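Local coordinates for diaminopimelate decarboxylase (Helicobacter pylori, PDB 2QGH), which catalyses the pyridoxal-5'-phosphate-dependent decarboxylation of meso-diaminopimelate to L-lysine, the final step of bacterial lysine biosynthesis, at residues Ile125-Glu131 and Arg151-Arg155; Phe188-Lys192 and Leu233-Leu237; Val248-Asn252 and Ala324-Ile328. All coordinates share one frame; numbering follows the deposited sequence.

Contact 1. Residues Ile125-Glu131 and Arg151-Arg155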
ATOM      1  N   ILE A 125      18.280 -23.045   7.355  1.00 21.34           N
ATOM      2  CA  ILE A 125      17.306 -22.527   8.304  1.00 17.32           C
ATOM      3  C   ILE A 125      16.624 -23.694   9.025  1.00 15.47           C
ATOM      4  O   ILE A 125      16.881 -24.853   8.701  1.00 12.45           O
ATOM      5  CB  ILE A 125      16.265 -21.640   7.597  1.00 16.92           C
ATOM      6  CG1 ILE A 125      15.526 -22.424   6.515  1.00 14.73           C
ATOM      7  CG2 ILE A 125      16.965 -20.447   6.994  1.00 15.15           C
ATOM      8  CD1 ILE A 125      14.297 -21.690   5.992  1.00 16.61           C
ATOM      9  N   LEU A 126      15.765 -23.409  10.002  1.00 16.00           N
ATOM     10  CA  LEU A 126      15.121 -24.501  10.751  1.00 16.54           C
ATOM     11  C   LEU A 126      14.278 -25.413   9.863  1.00 17.06           C
ATOM     12  O   LEU A 126      14.466 -26.627   9.836  1.00 16.84           O
ATOM     13  CB  LEU A 126      14.254 -23.960  11.886  1.00 15.58           C
ATOM     14  CG  LEU A 126      14.420 -24.658  13.247  1.00 15.34           C
ATOM     15  CD1 LEU A 126      13.264 -24.280  14.149  1.00 11.57           C
ATOM     16  CD2 LEU A 126      14.468 -26.161  13.078  1.00 16.29           C
ATOM     17  N   PHE A 127      13.330 -24.837   9.145  1.00 17.15           N
ATOM     18  CA  PHE A 127      12.528 -25.656   8.260  1.00 18.05           C
ATOM     19  C   PHE A 127      11.706 -24.805   7.327  1.00 18.64           C
ATOM     20  O   PHE A 127      11.547 -23.599   7.553  1.00 17.76           O
ATOM     21  CB  PHE A 127      11.621 -26.620   9.059  1.00 17.22           C
ATOM     22  CG  PHE A 127      10.632 -25.944  10.000  1.00 13.99           C
ATOM     23  CD1 PHE A 127       9.689 -25.037   9.528  1.00 15.59           C
ATOM     24  CD2 PHE A 127      10.601 -26.287  11.347  1.00 14.59           C
ATOM     25  CE1 PHE A 127       8.727 -24.490  10.381  1.00 15.52           C
ATOM     26  CE2 PHE A 127       9.644 -25.745  12.211  1.00 13.69           C
ATOM     27  CZ  PHE A 127       8.705 -24.845  11.725  1.00 14.97           C
ATOM     28  N   LEU A 128      11.231 -25.434   6.256  1.00 18.47           N
ATOM     29  CA  LEU A 128      10.375 -24.775   5.283  1.00 18.95           C
ATOM     30  C   LEU A 128       8.965 -25.242   5.613  1.00 18.07           C
ATOM     31  O   LEU A 128       8.710 -26.441   5.715  1.00 17.32           O
ATOM     32  CB  LEU A 128      10.741 -25.184   3.852  1.00 21.31           C
ATOM     33  CG  LEU A 128      11.759 -24.320   3.097  1.00 23.23           C
ATOM     34  CD1 LEU A 128      13.142 -24.500   3.684  1.00 26.81           C
ATOM     35  CD2 LEU A 128      11.769 -24.713   1.635  1.00 25.11           C
ATOM     36  N   ASN A 129       8.058 -24.293   5.807  1.00 18.09           N
ATOM     37  CA  ASN A 129       6.679 -24.616   6.136  1.00 17.11           C
ATOM     38  C   ASN A 129       5.910 -24.590   4.832  1.00 16.32           C
ATOM     39  O   ASN A 129       5.603 -23.523   4.305  1.00 14.98           O
ATOM     40  CB  ASN A 129       6.139 -23.586   7.124  1.00 17.48           C
ATOM     41  CG  ASN A 129       4.849 -24.022   7.769  1.00 16.29           C
ATOM     42  OD1 ASN A 129       4.700 -25.180   8.164  1.00 16.21           O
ATOM     43  ND2 ASN A 129       3.911 -23.097   7.894  1.00 14.55           N
ATOM     44  N   VAL A 130       5.613 -25.774   4.302  1.00 17.78           N
ATOM     45  CA  VAL A 130       4.932 -25.868   3.014  1.00 18.34           C
ATOM     46  C   VAL A 130       3.415 -25.749   3.098  1.00 18.37           C
ATOM     47  O   VAL A 130       2.784 -26.241   4.037  1.00 18.57           O
ATOM     48  CB  VAL A 130       5.328 -27.169   2.275  1.00 16.54           C
ATOM     49  CG1 VAL A 130       6.758 -27.535   2.626  1.00 17.23           C
ATOM     50  CG2 VAL A 130       4.395 -28.278   2.625  1.00 19.31           C
ATOM     51  N   GLU A 131       2.840 -25.098   2.094  1.00 19.76           N
ATOM     52  CA  GLU A 131       1.410 -24.864   2.057  1.00 20.91           C
ATOM     53  C   GLU A 131       0.686 -25.644   0.961  1.00 21.16           C
ATOM     54  O   GLU A 131      -0.540 -25.622   0.896  1.00 20.73           O
ATOM     55  CB  GLU A 131       1.155 -23.363   1.893  1.00 21.26           C
ATOM     56  CG  GLU A 131       2.021 -22.489   2.796  1.00 22.49           C
ATOM     57  CD  GLU A 131       1.211 -21.622   3.746  1.00 22.93           C
ATOM     58  OE1 GLU A 131       1.814 -20.768   4.429  1.00 23.07           O
ATOM     59  OE2 GLU A 131      -0.024 -21.800   3.814  1.00 21.71           O
ATOM     60  N   ARG A 151      14.514 -30.200   5.885  1.00 23.24           N
ATOM     61  CA  ARG A 151      13.627 -30.251   7.044  1.00 22.79           C
ATOM     62  C   ARG A 151      12.390 -29.449   6.672  1.00 23.05           C
ATOM     63  O   ARG A 151      12.497 -28.295   6.283  1.00 24.84           O
ATOM     64  CB  ARG A 151      14.277 -29.611   8.281  1.00 20.12           C
ATOM     65  CG  ARG A 151      15.407 -30.421   8.904  1.00 22.32           C
ATOM     66  CD  ARG A 151      15.810 -29.880  10.279  1.00 19.99           C
ATOM     67  NE  ARG A 151      16.510 -28.604  10.193  1.00 23.39           N
ATOM     68  CZ  ARG A 151      17.789 -28.466   9.851  1.00 24.68           C
ATOM     69  NH1 ARG A 151      18.525 -29.533   9.567  1.00 27.39           N
ATOM     70  NH2 ARG A 151      18.333 -27.261   9.784  1.00 23.85           N
ATOM     71  N   ILE A 152      11.215 -30.055   6.766  1.00 23.41           N
ATOM     72  CA  ILE A 152      10.003 -29.323   6.434  1.00 24.40           C
ATOM     73  C   ILE A 152       8.941 -29.461   7.511  1.00 24.10           C
ATOM     74  O   ILE A 152       8.978 -30.371   8.335  1.00 24.40           O
ATOM     75  CB  ILE A 152       9.392 -29.784   5.075  1.00 25.10           C
ATOM     76  CG1 ILE A 152       8.963 -31.247   5.153  1.00 24.67           C
ATOM     77  CG2 ILE A 152      10.387 -29.586   3.945  1.00 24.69           C
ATOM     78  CD1 ILE A 152       7.485 -31.423   5.342  1.00 24.71           C
ATOM     79  N   SER A 153       8.013 -28.518   7.507  1.00 23.25           N
ATOM     80  CA  SER A 153       6.892 -28.508   8.430  1.00 22.17           C
ATOM     81  C   SER A 153       5.699 -28.398   7.490  1.00 21.05           C
ATOM     82  O   SER A 153       5.847 -27.939   6.365  1.00 20.79           O
ATOM     83  CB  SER A 153       6.961 -27.282   9.343  1.00 21.47           C
ATOM     84  OG  SER A 153       5.785 -27.152  10.132  1.00 19.45           O
ATOM     85  N   ILE A 154       4.526 -28.832   7.918  1.00 20.62           N
ATOM     86  CA  ILE A 154       3.376 -28.715   7.044  1.00 21.72           C
ATOM     87  C   ILE A 154       2.290 -27.937   7.743  1.00 22.13           C
ATOM     88  O   ILE A 154       1.915 -28.248   8.865  1.00 23.57           O
ATOM     89  CB  ILE A 154       2.855 -30.105   6.592  1.00 20.59           C
ATOM     90  CG1 ILE A 154       3.909 -30.774   5.705  1.00 20.49           C
ATOM     91  CG2 ILE A 154       1.565 -29.953   5.805  1.00 19.15           C
ATOM     92  CD1 ILE A 154       3.478 -32.086   5.072  1.00 21.42           C
ATOM     93  N   ARG A 155       1.805 -26.902   7.070  1.00 24.20           N
ATOM     94  CA  ARG A 155       0.755 -26.053   7.615  1.00 24.48           C
ATOM     95  C   ARG A 155      -0.616 -26.635   7.308  1.00 24.97           C
ATOM     96  O   ARG A 155      -0.953 -26.861   6.148  1.00 23.30           O
ATOM     97  CB  ARG A 155       0.857 -24.647   7.016  1.00 23.26           C
ATOM     98  CG  ARG A 155      -0.190 -23.683   7.535  1.00 23.38           C
ATOM     99  CD  ARG A 155       0.023 -22.268   7.009  1.00 21.55           C
ATOM    100  NE  ARG A 155      -0.950 -21.341   7.579  1.00 19.20           N
ATOM    101  CZ  ARG A 155      -0.983 -20.032   7.340  1.00 20.16           C
ATOM    102  NH1 ARG A 155      -0.088 -19.466   6.536  1.00 13.63           N
ATOM    103  NH2 ARG A 155      -1.922 -19.284   7.909  1.00 16.75           N
TER
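The hydroxyl of S153 is held between two partners: OG donates to N129 OD1 at 3.0 Å and is also hydrogen-bonded to OG of S201 on the following strand. The two segments illustrate how adjacent parallel strands of an eight-stranded alpha/beta (TIM) barrel are joined. Here strands 127-130 and 150-155 flank helix 133-146 in a beta-alpha-beta unit. With CG of N129 turned away from its backbone N (chi1 -166°), the amide leans across to the second strand.

Backbone bonds run the length of the pair, L128 N to R151 O and V130 N to S153 O, with S153 N to L128 O the shortest at 2.8 Å and R155 N to V130 O the longest at 3.3 Å. On the N129 and S153 face, CB of S153 sits over the F127 ring in a CH-pi contact, 3.6 Å from its centroid. The opposite face is apolar: V130 CG2 meets I154 CG1 at 4.0 Å, and helix 133-146 packs against L128, V130 and I152.

Arginines close both ends. R151 bends at chi3 so that NE reaches L126 O at 2.9 Å, while NH2 makes a weak bond to I125 O. R155, which touches the cofactor, runs out extended and gives NH2 to H205 O. E131 OE2 accepts from G178 N, and OE1 turns its syn lone pair to R155 NH1 at 3.1 Å, the carboxylate and guanidinium planes lying 57° apart.

Contact 2. Residues Phe188-Lys192 and Leu233-Leu237; sequences FLWAK and LGIDL
The helical turn F188-K192 faces the loop L233-L237, their nearest CA atoms, those of K192 and I235, lying 6.7 Å apart. Residues 188-192 form a regular helical turn, closed by K192 N to F188 O at 2.9 Å, whereas 233-237 have no regular structure and lead from helix 213-232 towards strand 239-241. That departure is a textbook Schellman motif: G234, with a positive phi of 92°, is the C-prime residue, and I235 N returns to L230 O. Two residues on, D236 is the centre of an inverse gamma turn. The backbones stay well apart, so side chains make the join, by packing rather than by hydrogen bonds.

I235 carries most of the packing against F188. Its CG1 lies beside the backbone N (chi1 -56°) and the chain then runs straight on, carrying CD1 to 3.6 Å from F188 CG. The second branch bears on the same ring, CG2 coming 3.7 Å from F188 CD2. Both side chains of the loop that reach this phenylalanine cross it at about a right angle; from L237 the touching atom is CD2, 4.0 Å from F188 CE2. Nearer the surface, L189 CD2 meets L233 CD1 at 4.1 Å. K192 lays its extended aliphatic chain across the turn and bends only at its last torsion, with CE 3.6 Å from L233 O; what it contributes here is methylene packing.

F188, I235 and L237 all converge on L230 of helix 213-232. Beneath them F188 and A191 rest on P199, and L237 on V202, both of strand 197-203.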
ATOM      1  N   PHE A 188       2.436 -35.712   4.418  1.00 26.19           N
ATOM      2  CA  PHE A 188       3.389 -36.150   5.426  1.00 27.96           C
ATOM      3  C   PHE A 188       3.984 -37.513   5.082  1.00 28.10           C
ATOM      4  O   PHE A 188       5.203 -37.695   5.111  1.00 28.07           O
ATOM      5  CB  PHE A 188       2.711 -36.225   6.797  1.00 27.48           C
ATOM      6  CG  PHE A 188       2.958 -35.027   7.663  1.00 27.82           C
ATOM      7  CD1 PHE A 188       1.927 -34.138   7.957  1.00 27.67           C
ATOM      8  CD2 PHE A 188       4.218 -34.796   8.206  1.00 28.36           C
ATOM      9  CE1 PHE A 188       2.148 -33.038   8.784  1.00 29.18           C
ATOM     10  CE2 PHE A 188       4.452 -33.699   9.034  1.00 28.57           C
ATOM     11  CZ  PHE A 188       3.419 -32.820   9.324  1.00 28.87           C
ATOM     12  N   LEU A 189       3.121 -38.473   4.772  1.00 27.51           N
ATOM     13  CA  LEU A 189       3.585 -39.810   4.425  1.00 29.57           C
ATOM     14  C   LEU A 189       4.561 -39.693   3.264  1.00 28.18           C
ATOM     15  O   LEU A 189       5.579 -40.380   3.220  1.00 28.62           O
ATOM     16  CB  LEU A 189       2.398 -40.700   4.036  1.00 29.87           C
ATOM     17  CG  LEU A 189       1.392 -40.937   5.167  1.00 32.53           C
ATOM     18  CD1 LEU A 189       0.183 -41.706   4.656  1.00 31.34           C
ATOM     19  CD2 LEU A 189       2.081 -41.694   6.291  1.00 31.59           C
ATOM     20  N   TRP A 190       4.245 -38.789   2.343  1.00 28.36           N
ATOM     21  CA  TRP A 190       5.060 -38.553   1.162  1.00 27.79           C
ATOM     22  C   TRP A 190       6.450 -38.030   1.506  1.00 28.74           C
ATOM     23  O   TRP A 190       7.442 -38.431   0.893  1.00 29.17           O
ATOM     24  CB  TRP A 190       4.365 -37.551   0.259  1.00 28.73           C
ATOM     25  CG  TRP A 190       4.634 -37.776  -1.171  1.00 28.57           C
ATOM     26  CD1 TRP A 190       3.971 -38.635  -2.005  1.00 30.02           C
ATOM     27  CD2 TRP A 190       5.633 -37.136  -1.961  1.00 27.78           C
ATOM     28  NE1 TRP A 190       4.496 -38.562  -3.272  1.00 31.19           N
ATOM     29  CE2 TRP A 190       5.518 -37.648  -3.274  1.00 30.16           C
ATOM     30  CE3 TRP A 190       6.613 -36.177  -1.691  1.00 28.78           C
ATOM     31  CZ2 TRP A 190       6.347 -37.232  -4.315  1.00 30.34           C
ATOM     32  CZ3 TRP A 190       7.436 -35.761  -2.722  1.00 29.16           C
ATOM     33  CH2 TRP A 190       7.295 -36.289  -4.023  1.00 31.10           C
ATOM     34  N   ALA A 191       6.518 -37.125   2.479  1.00 27.94           N
ATOM     35  CA  ALA A 191       7.794 -36.556   2.894  1.00 28.60           C
ATOM     36  C   ALA A 191       8.603 -37.587   3.677  1.00 29.14           C
ATOM     37  O   ALA A 191       9.829 -37.529   3.706  1.00 30.02           O
ATOM     38  CB  ALA A 191       7.566 -35.303   3.746  1.00 26.71           C
ATOM     39  N   LYS A 192       7.912 -38.529   4.309  1.00 28.58           N
ATOM     40  CA  LYS A 192       8.579 -39.574   5.082  1.00 29.04           C
ATOM     41  C   LYS A 192       9.331 -40.521   4.143  1.00 27.49           C
ATOM     42  O   LYS A 192      10.502 -40.808   4.357  1.00 26.84           O
ATOM     43  CB  LYS A 192       7.544 -40.354   5.905  1.00 28.73           C
ATOM     44  CG  LYS A 192       8.111 -41.447   6.790  1.00 29.73           C
ATOM     45  CD  LYS A 192       6.982 -42.148   7.544  1.00 32.57           C
ATOM     46  CE  LYS A 192       7.483 -43.277   8.435  1.00 34.97           C
ATOM     47  NZ  LYS A 192       7.926 -44.472   7.657  1.00 36.54           N
ATOM     48  N   LEU A 233       2.167 -42.928  12.979  1.00 33.62           N
ATOM     49  CA  LEU A 233       2.462 -43.385  11.621  1.00 33.63           C
ATOM     50  C   LEU A 233       3.941 -43.296  11.248  1.00 32.94           C
ATOM     51  O   LEU A 233       4.286 -43.358  10.068  1.00 33.23           O
ATOM     52  CB  LEU A 233       1.647 -42.595  10.591  1.00 34.11           C
ATOM     53  CG  LEU A 233       0.129 -42.766  10.582  1.00 36.61           C
ATOM     54  CD1 LEU A 233      -0.455 -41.873   9.498  1.00 37.71           C
ATOM     55  CD2 LEU A 233      -0.246 -44.226  10.344  1.00 35.35           C
ATOM     56  N   GLY A 234       4.809 -43.142  12.244  1.00 32.42           N
ATOM     57  CA  GLY A 234       6.236 -43.075  11.976  1.00 31.46           C
ATOM     58  C   GLY A 234       6.846 -41.697  11.775  1.00 32.01           C
ATOM     59  O   GLY A 234       8.069 -41.559  11.785  1.00 31.38           O
ATOM     60  N   ILE A 235       6.013 -40.677  11.594  1.00 31.31           N
ATOM     61  CA  ILE A 235       6.511 -39.319  11.399  1.00 30.96           C
ATOM     62  C   ILE A 235       7.140 -38.784  12.684  1.00 30.10           C
ATOM     63  O   ILE A 235       6.471 -38.595  13.698  1.00 29.95           O
ATOM     64  CB  ILE A 235       5.382 -38.381  10.940  1.00 31.31           C
ATOM     65  CG1 ILE A 235       4.748 -38.942   9.663  1.00 30.69           C
ATOM     66  CG2 ILE A 235       5.938 -36.977  10.684  1.00 30.71           C
ATOM     67  CD1 ILE A 235       3.496 -38.221   9.235  1.00 32.45           C
ATOM     68  N   ASP A 236       8.438 -38.534  12.623  1.00 30.47           N
ATOM     69  CA  ASP A 236       9.183 -38.050  13.773  1.00 31.59           C
ATOM     70  C   ASP A 236       9.101 -36.534  14.024  1.00 28.98           C
ATOM     71  O   ASP A 236      10.044 -35.796  13.744  1.00 29.77           O
ATOM     72  CB  ASP A 236      10.641 -38.490  13.622  1.00 34.51           C
ATOM     73  CG  ASP A 236      11.477 -38.140  14.819  1.00 39.06           C
ATOM     74  OD1 ASP A 236      11.003 -38.360  15.956  1.00 40.85           O
ATOM     75  OD2 ASP A 236      12.616 -37.662  14.622  1.00 43.60           O
ATOM     76  N   LEU A 237       7.976 -36.081  14.568  1.00 27.21           N
ATOM     77  CA  LEU A 237       7.771 -34.662  14.860  1.00 25.22           C
ATOM     78  C   LEU A 237       8.608 -34.198  16.042  1.00 24.57           C
ATOM     79  O   LEU A 237       8.751 -34.916  17.028  1.00 23.41           O
ATOM     80  CB  LEU A 237       6.302 -34.381  15.172  1.00 22.45           C
ATOM     81  CG  LEU A 237       5.272 -34.696  14.094  1.00 23.27           C
ATOM     82  CD1 LEU A 237       3.879 -34.446  14.662  1.00 21.96           C
ATOM     83  CD2 LEU A 237       5.527 -33.849  12.854  1.00 20.91           C
TER

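Contact 3. Residues Val248-Asn252 and Ala324-Ile328; sequences VSYEN and AKHAI
The aromatic part of the contact pairs Y250 with H326, whose side chains run side by side in the same direction. Their ring centroids are 4.4 Å apart and the planes are inclined at 44°, an oblique pairing in which Y250 CD1 lies over one face of the imidazole, towards its rim.

The polar link is indirect. A water donates to Y250 O at 2.8 Å and accepts from A327 N at 2.9 Å, bridging two backbones that do not bond directly.

Charge plays a looser part at the exposed margin. E251 crosses K325 so that OE1 lies 3.7 Å from K325 CD, but the ammonium NZ remains 4.6 Å from that same OE1, beyond a salt bridge; any attraction is probably modest.

Outside these loops, Y250 OH is hydrogen-bonded to R282 NH1, and H326 bonds through ND1 to E373 O and through NE2 to R318 NH1. Since R282 and R318 both line the lysine pocket, the tyrosine and histidine probably act as second-shell residues that position these arginines. With a carbonyl at ND1 and an arginine N-H at NE2, the imidazole is probably neutral, its proton on ND1.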
ATOM      1  N   VAL A 248      -3.688  -6.748  19.710  1.00 24.74           N
ATOM      2  CA  VAL A 248      -3.319  -5.728  20.684  1.00 25.16           C
ATOM      3  C   VAL A 248      -4.529  -4.858  20.984  1.00 27.39           C
ATOM      4  O   VAL A 248      -5.585  -5.001  20.357  1.00 27.90           O
ATOM      5  CB  VAL A 248      -2.142  -4.828  20.200  1.00 25.82           C
ATOM      6  CG1 VAL A 248      -0.867  -5.659  20.076  1.00 25.18           C
ATOM      7  CG2 VAL A 248      -2.484  -4.163  18.878  1.00 23.48           C
ATOM      8  N   SER A 249      -4.379  -3.959  21.944  1.00 27.74           N
ATOM      9  CA  SER A 249      -5.486  -3.105  22.324  1.00 31.03           C
ATOM     10  C   SER A 249      -5.538  -1.803  21.531  1.00 31.26           C
ATOM     11  O   SER A 249      -5.195  -0.748  22.044  1.00 32.71           O
ATOM     12  CB  SER A 249      -5.413  -2.800  23.818  1.00 29.83           C
ATOM     13  OG  SER A 249      -6.688  -2.428  24.301  1.00 33.91           O
ATOM     14  N   TYR A 250      -5.977  -1.875  20.282  1.00 31.06           N
ATOM     15  CA  TYR A 250      -6.061  -0.674  19.471  1.00 32.79           C
ATOM     16  C   TYR A 250      -7.129   0.271  20.007  1.00 35.00           C
ATOM     17  O   TYR A 250      -6.924   1.483  20.050  1.00 35.90           O
ATOM     18  CB  TYR A 250      -6.366  -1.026  18.013  1.00 30.95           C
ATOM     19  CG  TYR A 250      -5.205  -1.663  17.283  1.00 29.87           C
ATOM     20  CD1 TYR A 250      -3.954  -1.038  17.239  1.00 28.20           C
ATOM     21  CD2 TYR A 250      -5.358  -2.881  16.620  1.00 28.42           C
ATOM     22  CE1 TYR A 250      -2.887  -1.610  16.551  1.00 26.64           C
ATOM     23  CE2 TYR A 250      -4.297  -3.461  15.926  1.00 29.42           C
ATOM     24  CZ  TYR A 250      -3.066  -2.824  15.895  1.00 27.40           C
ATOM     25  OH  TYR A 250      -2.022  -3.406  15.213  1.00 23.77           O
ATOM     26  N   GLU A 251      -8.265  -0.286  20.420  1.00 36.89           N
ATOM     27  CA  GLU A 251      -9.362   0.516  20.941  1.00 38.05           C
ATOM     28  C   GLU A 251      -9.702   0.192  22.403  1.00 39.69           C
ATOM     29  O   GLU A 251     -10.873   0.060  22.764  1.00 39.80           O
ATOM     30  CB  GLU A 251     -10.598   0.314  20.061  1.00 38.83           C
ATOM     31  CG  GLU A 251     -10.350   0.579  18.583  1.00 38.85           C
ATOM     32  CD  GLU A 251     -11.599   0.428  17.741  1.00 39.29           C
ATOM     33  OE1 GLU A 251     -12.558   1.203  17.942  1.00 41.77           O
ATOM     34  OE2 GLU A 251     -11.628  -0.464  16.872  1.00 40.80           O
ATOM     35  N   ASN A 252      -8.674   0.057  23.236  1.00 41.63           N
ATOM     36  CA  ASN A 252      -8.849  -0.244  24.662  1.00 44.34           C
ATOM     37  C   ASN A 252      -9.605  -1.542  24.981  1.00 43.89           C
ATOM     38  O   ASN A 252     -10.187  -1.672  26.059  1.00 43.54           O
ATOM     39  CB  ASN A 252      -9.564   0.917  25.360  1.00 47.86           C
ATOM     40  CG  ASN A 252      -8.809   2.226  25.238  1.00 49.46           C
ATOM     41  OD1 ASN A 252      -7.697   2.369  25.753  1.00 50.47           O
ATOM     42  ND2 ASN A 252      -9.413   3.193  24.549  1.00 50.72           N
ATOM     43  N   ALA A 324      -9.060   0.093  10.222  1.00 24.48           N
ATOM     44  CA  ALA A 324      -8.498   0.059  11.567  1.00 24.18           C
ATOM     45  C   ALA A 324      -8.465   1.441  12.212  1.00 25.51           C
ATOM     46  O   ALA A 324      -8.246   2.456  11.550  1.00 26.42           O
ATOM     47  CB  ALA A 324      -7.100  -0.525  11.530  1.00 22.01           C
ATOM     48  N   LYS A 325      -8.689   1.472  13.517  1.00 26.19           N
ATOM     49  CA  LYS A 325      -8.675   2.719  14.254  1.00 26.48           C
ATOM     50  C   LYS A 325      -7.570   2.697  15.294  1.00 26.48           C
ATOM     51  O   LYS A 325      -7.624   1.922  16.253  1.00 27.71           O
ATOM     52  CB  LYS A 325     -10.019   2.939  14.948  1.00 28.00           C
ATOM     53  CG  LYS A 325     -11.197   2.956  13.994  1.00 31.52           C
ATOM     54  CD  LYS A 325     -12.517   3.020  14.735  1.00 34.30           C
ATOM     55  CE  LYS A 325     -13.684   2.918  13.766  1.00 37.64           C
ATOM     56  NZ  LYS A 325     -14.996   2.886  14.471  1.00 39.08           N
ATOM     57  N   HIS A 326      -6.555   3.527  15.085  1.00 24.45           N
ATOM     58  CA  HIS A 326      -5.457   3.644  16.032  1.00 23.50           C
ATOM     59  C   HIS A 326      -5.665   4.949  16.799  1.00 24.19           C
ATOM     60  O   HIS A 326      -6.117   5.944  16.235  1.00 25.20           O
ATOM     61  CB  HIS A 326      -4.113   3.667  15.300  1.00 21.40           C
ATOM     62  CG  HIS A 326      -3.746   2.359  14.670  1.00 19.61           C
ATOM     63  ND1 HIS A 326      -2.580   1.690  14.972  1.00 17.33           N
ATOM     64  CD2 HIS A 326      -4.385   1.603  13.746  1.00 16.89           C
ATOM     65  CE1 HIS A 326      -2.513   0.578  14.260  1.00 18.08           C
ATOM     66  NE2 HIS A 326      -3.597   0.502  13.508  1.00 20.11           N
ATOM     67  N   ALA A 327      -5.349   4.949  18.088  1.00 24.52           N
ATOM     68  CA  ALA A 327      -5.535   6.147  18.890  1.00 25.96           C
ATOM     69  C   ALA A 327      -4.636   7.293  18.428  1.00 26.66           C
ATOM     70  O   ALA A 327      -3.545   7.075  17.897  1.00 26.36           O
ATOM     71  CB  ALA A 327      -5.280   5.838  20.359  1.00 23.90           C
ATOM     72  N   ILE A 328      -5.124   8.515  18.623  1.00 27.44           N
ATOM     73  CA  ILE A 328      -4.393   9.725  18.261  1.00 29.30           C
ATOM     74  C   ILE A 328      -4.205  10.555  19.532  1.00 29.45           C
ATOM     75  O   ILE A 328      -5.171  10.934  20.193  1.00 29.81           O
ATOM     76  CB  ILE A 328      -5.165  10.556  17.200  1.00 29.74           C
ATOM     77  CG1 ILE A 328      -5.180   9.801  15.868  1.00 30.13           C
ATOM     78  CG2 ILE A 328      -4.526  11.934  17.040  1.00 28.72           C
ATOM     79  CD1 ILE A 328      -5.999  10.460  14.785  1.00 31.89           C
TER
HETATM   80  O   HOH W   1      -4.423   2.479  19.229  1.00 15.42           O

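Overall arrangement
Contact 1 lies in the strand wall of the barrel and contact 2 in the helical layer packed against it, their centres 13 Å apart, and they touch: I154 CB packs on F188 CE1 at 3.7 Å, and I152 CD1 lies 4.2 Å from A191 CB. The outward face of strand 150-155 thus becomes the floor for helix 181-193. Contact 3 stands across the chain's centre, about 17 Å from contact 1 and 29 Å from contact 2 between nearest atoms. The ligands lie between: the R155 side chain of contact 1 comes about 4 Å from the cofactor, and Y250 of contact 3 about 6 Å from the bound lysine.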